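Local coordinates for protein SOXX (Paracoccus pantotrophus, PDB 2C1D) that probably transfers electrons through a covalently bound heme c, as a cytochrome subunit of a complex that initiates chemotrophic sulfur oxidation, at residues L19-M33 / L120-L132. Sequence-based numbering, arbitrary orientation.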
ATOM      1  N   LEU B  19      26.267  -1.614  23.302  1.00 31.41           N
ATOM      2  CA  LEU B  19      25.716  -0.296  23.046  1.00 30.37           C
ATOM      3  C   LEU B  19      25.443   0.467  24.336  1.00 29.49           C
ATOM      4  O   LEU B  19      25.300   1.691  24.281  1.00 28.82           O
ATOM      5  CB  LEU B  19      24.420  -0.395  22.247  1.00 29.98           C
ATOM      6  CG  LEU B  19      24.476  -0.940  20.822  1.00 30.25           C
ATOM      7  CD1 LEU B  19      23.088  -0.961  20.236  1.00 30.30           C
ATOM      8  CD2 LEU B  19      25.400  -0.099  19.967  1.00 30.63           C
ATOM      9  N   THR B  20      25.345  -0.247  25.466  1.00 29.46           N
ATOM     10  CA  THR B  20      25.044   0.365  26.765  1.00 29.15           C
ATOM     11  C   THR B  20      26.048   0.119  27.896  1.00 29.41           C
ATOM     12  O   THR B  20      26.086   0.902  28.843  1.00 29.25           O
ATOM     13  CB  THR B  20      23.682  -0.106  27.296  1.00 28.63           C
ATOM     14  OG1 THR B  20      23.711  -1.518  27.518  1.00 27.84           O
ATOM     15  CG2 THR B  20      22.558   0.142  26.290  1.00 28.81           C
ATOM     16  N   GLY B  21      26.802  -0.972  27.832  1.00 29.53           N
ATOM     17  CA  GLY B  21      27.586  -1.439  28.967  1.00 29.53           C
ATOM     18  C   GLY B  21      26.823  -2.271  29.981  1.00 29.80           C
ATOM     19  O   GLY B  21      27.369  -2.676  31.003  1.00 28.80           O
ATOM     20  N   ALA B  22      25.544  -2.526  29.722  1.00 29.44           N
ATOM     21  CA  ALA B  22      24.725  -3.266  30.663  1.00 30.32           C
ATOM     22  C   ALA B  22      24.287  -4.558  29.983  1.00 30.67           C
ATOM     23  O   ALA B  22      23.949  -4.542  28.803  1.00 30.60           O
ATOM     24  CB  ALA B  22      23.518  -2.447  31.080  1.00 30.09           C
ATOM     25  N   PRO B  23      24.249  -5.664  30.722  1.00 31.93           N
ATOM     26  CA  PRO B  23      23.828  -6.947  30.145  1.00 32.03           C
ATOM     27  C   PRO B  23      22.429  -6.850  29.542  1.00 31.97           C
ATOM     28  O   PRO B  23      21.588  -6.208  30.144  1.00 31.56           O
ATOM     29  CB  PRO B  23      23.792  -7.890  31.361  1.00 32.43           C
ATOM     30  CG  PRO B  23      24.625  -7.225  32.420  1.00 33.81           C
ATOM     31  CD  PRO B  23      24.556  -5.770  32.160  1.00 32.60           C
ATOM     32  N   GLY B  24      22.198  -7.473  28.387  1.00 32.37           N
ATOM     33  CA  GLY B  24      20.851  -7.766  27.897  1.00 31.97           C
ATOM     34  C   GLY B  24      19.976  -8.680  28.766  1.00 32.31           C
ATOM     35  O   GLY B  24      20.416  -9.659  29.380  1.00 32.52           O
ATOM     36  N   ASN B  25      18.701  -8.337  28.817  1.00 32.13           N
ATOM     37  CA  ASN B  25      17.700  -9.081  29.529  1.00 32.97           C
ATOM     38  C   ASN B  25      16.848  -9.794  28.464  1.00 32.91           C
ATOM     39  O   ASN B  25      16.035  -9.156  27.783  1.00 32.83           O
ATOM     40  CB  ASN B  25      16.862  -8.097  30.334  1.00 33.18           C
ATOM     41  CG  ASN B  25      15.746  -8.762  31.132  1.00 36.08           C
ATOM     42  OD1 ASN B  25      15.403  -8.296  32.218  1.00 41.19           O
ATOM     43  ND2 ASN B  25      15.172  -9.838  30.604  1.00 36.70           N
ATOM     44  N   PRO B  26      17.032 -11.099  28.298  1.00 33.18           N
ATOM     45  CA  PRO B  26      16.358 -11.824  27.206  1.00 33.09           C
ATOM     46  C   PRO B  26      14.831 -11.861  27.295  1.00 33.11           C
ATOM     47  O   PRO B  26      14.185 -11.845  26.245  1.00 32.94           O
ATOM     48  CB  PRO B  26      16.934 -13.241  27.307  1.00 32.89           C
ATOM     49  CG  PRO B  26      17.423 -13.356  28.685  1.00 33.78           C
ATOM     50  CD  PRO B  26      17.889 -11.988  29.108  1.00 33.15           C
ATOM     51  N   GLU B  27      14.265 -11.914  28.492  1.00 33.95           N
ATOM     52  CA  GLU B  27      12.802 -11.917  28.632  1.00 34.95           C
ATOM     53  C   GLU B  27      12.231 -10.611  28.086  1.00 34.13           C
ATOM     54  O   GLU B  27      11.205 -10.631  27.422  1.00 32.67           O
ATOM     55  CB  GLU B  27      12.349 -12.065  30.077  1.00 35.77           C
ATOM     56  CG  GLU B  27      12.579 -13.442  30.683  1.00 41.01           C
ATOM     57  CD  GLU B  27      12.358 -13.476  32.202  1.00 47.08           C
ATOM     58  OE1 GLU B  27      12.226 -14.595  32.743  1.00 51.24           O
ATOM     59  OE2 GLU B  27      12.322 -12.398  32.865  1.00 52.00           O
ATOM     60  N   GLU B  28      12.905  -9.486  28.374  1.00 33.44           N
ATOM     61  CA  GLU B  28      12.509  -8.193  27.807  1.00 33.13           C
ATOM     62  C   GLU B  28      12.749  -8.219  26.305  1.00 31.61           C
ATOM     63  O   GLU B  28      11.933  -7.727  25.560  1.00 31.18           O
ATOM     64  CB  GLU B  28      13.244  -7.011  28.488  1.00 33.89           C
ATOM     65  CG  GLU B  28      12.793  -5.613  28.017  1.00 37.52           C
ATOM     66  CD  GLU B  28      11.374  -5.211  28.454  1.00 41.31           C
ATOM     67  OE1 GLU B  28      10.744  -5.959  29.247  1.00 41.95           O
ATOM     68  OE2 GLU B  28      10.883  -4.137  27.988  1.00 42.65           O
ATOM     69  N   GLY B  29      13.853  -8.803  25.857  1.00 30.07           N
ATOM     70  CA  GLY B  29      14.070  -9.066  24.441  1.00 29.44           C
ATOM     71  C   GLY B  29      12.844  -9.695  23.749  1.00 28.77           C
ATOM     72  O   GLY B  29      12.411  -9.248  22.692  1.00 27.79           O
ATOM     73  N   VAL B  30      12.260 -10.712  24.360  1.00 27.91           N
ATOM     74  CA  VAL B  30      11.104 -11.362  23.769  1.00 27.56           C
ATOM     75  C   VAL B  30       9.948 -10.350  23.631  1.00 27.12           C
ATOM     76  O   VAL B  30       9.267 -10.286  22.598  1.00 26.23           O
ATOM     77  CB  VAL B  30      10.647 -12.563  24.608  1.00 27.40           C
ATOM     78  CG1 VAL B  30       9.297 -13.077  24.154  1.00 27.21           C
ATOM     79  CG2 VAL B  30      11.671 -13.691  24.496  1.00 28.75           C
ATOM     80  N   ARG B  31       9.712  -9.596  24.692  1.00 26.73           N
ATOM     81  CA  ARG B  31       8.624  -8.608  24.676  1.00 27.43           C
ATOM     82  C   ARG B  31       8.837  -7.613  23.537  1.00 26.85           C
ATOM     83  O   ARG B  31       7.917  -7.325  22.777  1.00 26.96           O
ATOM     84  CB  ARG B  31       8.519  -7.872  26.014  1.00 27.45           C
ATOM     85  CG  ARG B  31       7.229  -7.043  26.156  1.00 27.98           C
ATOM     86  CD  ARG B  31       7.180  -6.262  27.440  1.00 29.09           C
ATOM     87  NE  ARG B  31       8.094  -5.154  27.309  1.00 30.86           N
ATOM     88  CZ  ARG B  31       7.765  -3.983  26.773  1.00 32.55           C
ATOM     89  NH1 ARG B  31       6.500  -3.708  26.395  1.00 32.04           N
ATOM     90  NH2 ARG B  31       8.695  -3.070  26.644  1.00 32.07           N
ATOM     91  N   ILE B  32      10.064  -7.111  23.417  1.00 26.30           N
ATOM     92  CA  ILE B  32      10.412  -6.146  22.388  1.00 26.15           C
ATOM     93  C   ILE B  32      10.167  -6.742  21.001  1.00 26.63           C
ATOM     94  O   ILE B  32       9.639  -6.085  20.120  1.00 27.10           O
ATOM     95  CB  ILE B  32      11.889  -5.700  22.576  1.00 26.41           C
ATOM     96  CG1 ILE B  32      12.033  -4.875  23.869  1.00 26.93           C
ATOM     97  CG2 ILE B  32      12.399  -4.903  21.377  1.00 25.56           C
ATOM     98  CD1 ILE B  32      13.419  -4.881  24.457  1.00 27.95           C
ATOM     99  N   MET B  33      10.539  -8.003  20.817  1.00 26.84           N
ATOM    100  CA  MET B  33      10.484  -8.639  19.506  1.00 27.08           C
ATOM    101  C   MET B  33       9.044  -8.936  19.046  1.00 26.93           C
ATOM    102  O   MET B  33       8.796  -9.124  17.845  1.00 27.06           O
ATOM    103  CB  MET B  33      11.322  -9.925  19.517  1.00 27.45           C
ATOM    104  CG  MET B  33      12.839  -9.685  19.676  1.00 28.61           C
ATOM    105  SD  MET B  33      13.685 -11.221  20.092  1.00 31.62           S
ATOM    106  CE  MET B  33      13.675 -11.995  18.525  1.00 31.34           C
ATOM    107  N   LEU B 120      14.281   1.449  18.181  1.00 26.14           N
ATOM    108  CA  LEU B 120      14.573   0.873  19.478  1.00 26.30           C
ATOM    109  C   LEU B 120      15.696   1.660  20.173  1.00 26.41           C
ATOM    110  O   LEU B 120      16.619   2.125  19.519  1.00 25.30           O
ATOM    111  CB  LEU B 120      14.997  -0.573  19.283  1.00 26.64           C
ATOM    112  CG  LEU B 120      13.936  -1.534  18.724  1.00 27.54           C
ATOM    113  CD1 LEU B 120      14.561  -2.919  18.533  1.00 27.97           C
ATOM    114  CD2 LEU B 120      12.766  -1.630  19.653  1.00 26.07           C
ATOM    115  N   ASN B 121      15.629   1.809  21.493  1.00 26.37           N
ATOM    116  CA  ASN B 121      16.744   2.431  22.216  1.00 26.68           C
ATOM    117  C   ASN B 121      17.894   1.412  22.403  1.00 26.62           C
ATOM    118  O   ASN B 121      17.751   0.253  22.056  1.00 27.87           O
ATOM    119  CB  ASN B 121      16.273   3.118  23.517  1.00 26.51           C
ATOM    120  CG  ASN B 121      15.738   2.155  24.564  1.00 26.73           C
ATOM    121  OD1 ASN B 121      14.705   2.413  25.237  1.00 26.65           O
ATOM    122  ND2 ASN B 121      16.439   1.073  24.755  1.00 21.97           N
ATOM    123  N   ALA B 122      19.022   1.839  22.945  1.00 26.80           N
ATOM    124  CA  ALA B 122      20.239   0.982  22.988  1.00 26.26           C
ATOM    125  C   ALA B 122      20.093  -0.250  23.850  1.00 26.16           C
ATOM    126  O   ALA B 122      20.552  -1.321  23.477  1.00 26.04           O
ATOM    127  CB  ALA B 122      21.448   1.783  23.406  1.00 25.74           C
ATOM    128  N   GLN B 123      19.444  -0.115  25.006  1.00 25.44           N
ATOM    129  CA  GLN B 123      19.233  -1.249  25.891  1.00 25.47           C
ATOM    130  C   GLN B 123      18.238  -2.230  25.279  1.00 25.59           C
ATOM    131  O   GLN B 123      18.375  -3.437  25.476  1.00 25.26           O
ATOM    132  CB  GLN B 123      18.738  -0.812  27.289  1.00 24.75           C
ATOM    133  CG  GLN B 123      18.678  -1.939  28.309  1.00 24.92           C
ATOM    134  CD  GLN B 123      20.018  -2.627  28.501  1.00 26.34           C
ATOM    135  OE1 GLN B 123      20.113  -3.876  28.511  1.00 28.49           O
ATOM    136  NE2 GLN B 123      21.060  -1.827  28.631  1.00 22.56           N
ATOM    137  N   GLN B 124      17.243  -1.720  24.554  1.00 24.99           N
ATOM    138  CA  GLN B 124      16.289  -2.599  23.856  1.00 25.19           C
ATOM    139  C   GLN B 124      17.026  -3.493  22.850  1.00 25.75           C
ATOM    140  O   GLN B 124      16.762  -4.698  22.782  1.00 24.85           O
ATOM    141  CB  GLN B 124      15.203  -1.776  23.154  1.00 25.56           C
ATOM    142  CG  GLN B 124      14.154  -1.294  24.184  1.00 25.20           C
ATOM    143  CD  GLN B 124      13.181  -0.294  23.636  1.00 25.32           C
ATOM    144  OE1 GLN B 124      13.457   0.356  22.658  1.00 24.28           O
ATOM    145  NE2 GLN B 124      12.044  -0.158  24.290  1.00 25.76           N
ATOM    146  N   ILE B 125      17.976  -2.906  22.127  1.00 26.36           N
ATOM    147  CA  ILE B 125      18.800  -3.677  21.192  1.00 27.98           C
ATOM    148  C   ILE B 125      19.551  -4.768  21.955  1.00 28.35           C
ATOM    149  O   ILE B 125      19.575  -5.913  21.523  1.00 29.99           O
ATOM    150  CB  ILE B 125      19.829  -2.788  20.411  1.00 27.78           C
ATOM    151  CG1 ILE B 125      19.175  -1.644  19.638  1.00 30.02           C
ATOM    152  CG2 ILE B 125      20.714  -3.668  19.471  1.00 28.20           C
ATOM    153  CD1 ILE B 125      18.494  -1.987  18.422  1.00 31.71           C
ATOM    154  N   GLU B 126      20.166  -4.416  23.084  1.00 28.30           N
ATOM    155  CA  GLU B 126      20.943  -5.375  23.868  1.00 27.98           C
ATOM    156  C   GLU B 126      20.062  -6.506  24.387  1.00 28.75           C
ATOM    157  O   GLU B 126      20.491  -7.673  24.433  1.00 28.17           O
ATOM    158  CB  GLU B 126      21.660  -4.677  25.037  1.00 28.31           C
ATOM    159  CG  GLU B 126      22.768  -3.721  24.592  1.00 27.46           C
ATOM    160  CD  GLU B 126      23.891  -4.385  23.821  1.00 25.25           C
ATOM    161  OE1 GLU B 126      24.247  -5.529  24.164  1.00 27.67           O
ATOM    162  OE2 GLU B 126      24.417  -3.771  22.868  1.00 27.78           O
ATOM    163  N   ASP B 127      18.828  -6.155  24.766  1.00 28.33           N
ATOM    164  CA  ASP B 127      17.835  -7.091  25.248  1.00 28.86           C
ATOM    165  C   ASP B 127      17.404  -8.085  24.149  1.00 29.27           C
ATOM    166  O   ASP B 127      17.229  -9.293  24.419  1.00 30.02           O
ATOM    167  CB  ASP B 127      16.602  -6.338  25.787  1.00 28.84           C
ATOM    168  CG  ASP B 127      16.870  -5.583  27.102  1.00 30.90           C
ATOM    169  OD1 ASP B 127      17.923  -5.758  27.752  1.00 28.45           O
ATOM    170  OD2 ASP B 127      16.037  -4.781  27.592  1.00 32.45           O
ATOM    171  N   VAL B 128      17.257  -7.586  22.922  1.00 29.27           N
ATOM    172  CA  VAL B 128      16.873  -8.416  21.789  1.00 29.36           C
ATOM    173  C   VAL B 128      18.047  -9.365  21.478  1.00 29.85           C
ATOM    174  O   VAL B 128      17.856 -10.554  21.353  1.00 30.58           O
ATOM    175  CB  VAL B 128      16.508  -7.569  20.576  1.00 29.23           C
ATOM    176  CG1 VAL B 128      16.438  -8.432  19.293  1.00 29.18           C
ATOM    177  CG2 VAL B 128      15.160  -6.853  20.831  1.00 29.70           C
ATOM    178  N   VAL B 129      19.256  -8.820  21.410  1.00 30.14           N
ATOM    179  CA  VAL B 129      20.467  -9.610  21.167  1.00 30.48           C
ATOM    180  C   VAL B 129      20.618 -10.760  22.167  1.00 31.20           C
ATOM    181  O   VAL B 129      20.934 -11.881  21.768  1.00 31.21           O
ATOM    182  CB  VAL B 129      21.728  -8.731  21.176  1.00 29.71           C
ATOM    183  CG1 VAL B 129      23.000  -9.573  21.205  1.00 30.66           C
ATOM    184  CG2 VAL B 129      21.757  -7.830  19.977  1.00 30.56           C
ATOM    185  N   ALA B 130      20.378 -10.487  23.447  1.00 31.24           N
ATOM    186  CA  ALA B 130      20.545 -11.482  24.493  1.00 31.59           C
ATOM    187  C   ALA B 130      19.574 -12.639  24.287  1.00 32.64           C
ATOM    188  O   ALA B 130      19.895 -13.797  24.582  1.00 32.02           O
ATOM    189  CB  ALA B 130      20.340 -10.872  25.855  1.00 31.91           C
ATOM    190  N   PHE B 131      18.388 -12.336  23.767  1.00 32.64           N
ATOM    191  CA  PHE B 131      17.460 -13.401  23.447  1.00 33.71           C
ATOM    192  C   PHE B 131      17.924 -14.164  22.207  1.00 33.43           C
ATOM    193  O   PHE B 131      17.870 -15.380  22.200  1.00 34.36           O
ATOM    194  CB  PHE B 131      16.031 -12.913  23.265  1.00 33.35           C
ATOM    195  CG  PHE B 131      15.093 -14.011  22.927  1.00 33.83           C
ATOM    196  CD1 PHE B 131      14.713 -14.924  23.900  1.00 34.21           C
ATOM    197  CD2 PHE B 131      14.646 -14.186  21.619  1.00 34.11           C
ATOM    198  CE1 PHE B 131      13.879 -15.977  23.587  1.00 35.15           C
ATOM    199  CE2 PHE B 131      13.799 -15.227  21.300  1.00 33.08           C
ATOM    200  CZ  PHE B 131      13.407 -16.120  22.281  1.00 33.73           C
ATOM    201  N   LEU B 132      18.387 -13.453  21.184  1.00 33.58           N
ATOM    202  CA  LEU B 132      18.810 -14.083  19.949  1.00 34.26           C
ATOM    203  C   LEU B 132      19.963 -15.065  20.191  1.00 35.20           C
ATOM    204  O   LEU B 132      20.061 -16.089  19.527  1.00 34.59           O
ATOM    205  CB  LEU B 132      19.219 -13.040  18.919  1.00 33.81           C
ATOM    206  CG  LEU B 132      18.085 -12.172  18.350  1.00 32.91           C
ATOM    207  CD1 LEU B 132      18.661 -10.989  17.644  1.00 31.70           C
ATOM    208  CD2 LEU B 132      17.179 -12.945  17.413  1.00 33.40           C
TER
HETATM  209  O   HOH W   1      25.325  -5.245  26.708  1.00 29.25           O
HETATM  210  O   HOH W   2      12.039  -1.918  27.019  1.00 37.51           O
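With chi1 at 180°, the F131 ring extends away from its own backbone N and toward helix 26-33, where V30 sets CG2 beside its own N and anti to its carbonyl carbon. The two meet in the crossing of N- and C-terminal helices that marks the cytochrome c fold, here at -104° with axes 6.8 Å apart. V30 CG2 lies over one ring face, 3.5 Å from the F131 centroid, a CH-pi contact, while M33 SD approaches obliquely, 3.5 Å from F131 CD2, as a Met-aromatic partner. Replacing F131 by an alanine would probably leave the V30 methyl and the M33 sulfur without their aromatic partner and open a gap between the helices. Glycine suits position 29 because a side chain there would clash with the D127 carbonyl; instead G29 CA rests 3.2 Å from D127 O. Beside it, branched I32 and V128 fill the crossing tightly, CG2 to CG2 at 3.4 Å, and V128 continues inward to touch the heme. M33 also packs on C41, one of the cysteines that bind the heme covalently.

The loop leading into helix 26-33 is held by carboxylates. D127 OD1 accepts the N25 backbone N-H at 2.9 Å, and a CB on G24 would run into both E126 O and A130 CB, so glycine is what allows the loop to lie directly on the helix. Water 1 donates both to E126 OE1 and to A22 O. E126 OE2, which also pairs with R76 NE in a salt bridge, takes a nearly straight bond (172°) from L19 N at 2.9 Å, arriving from above the carboxylate plane.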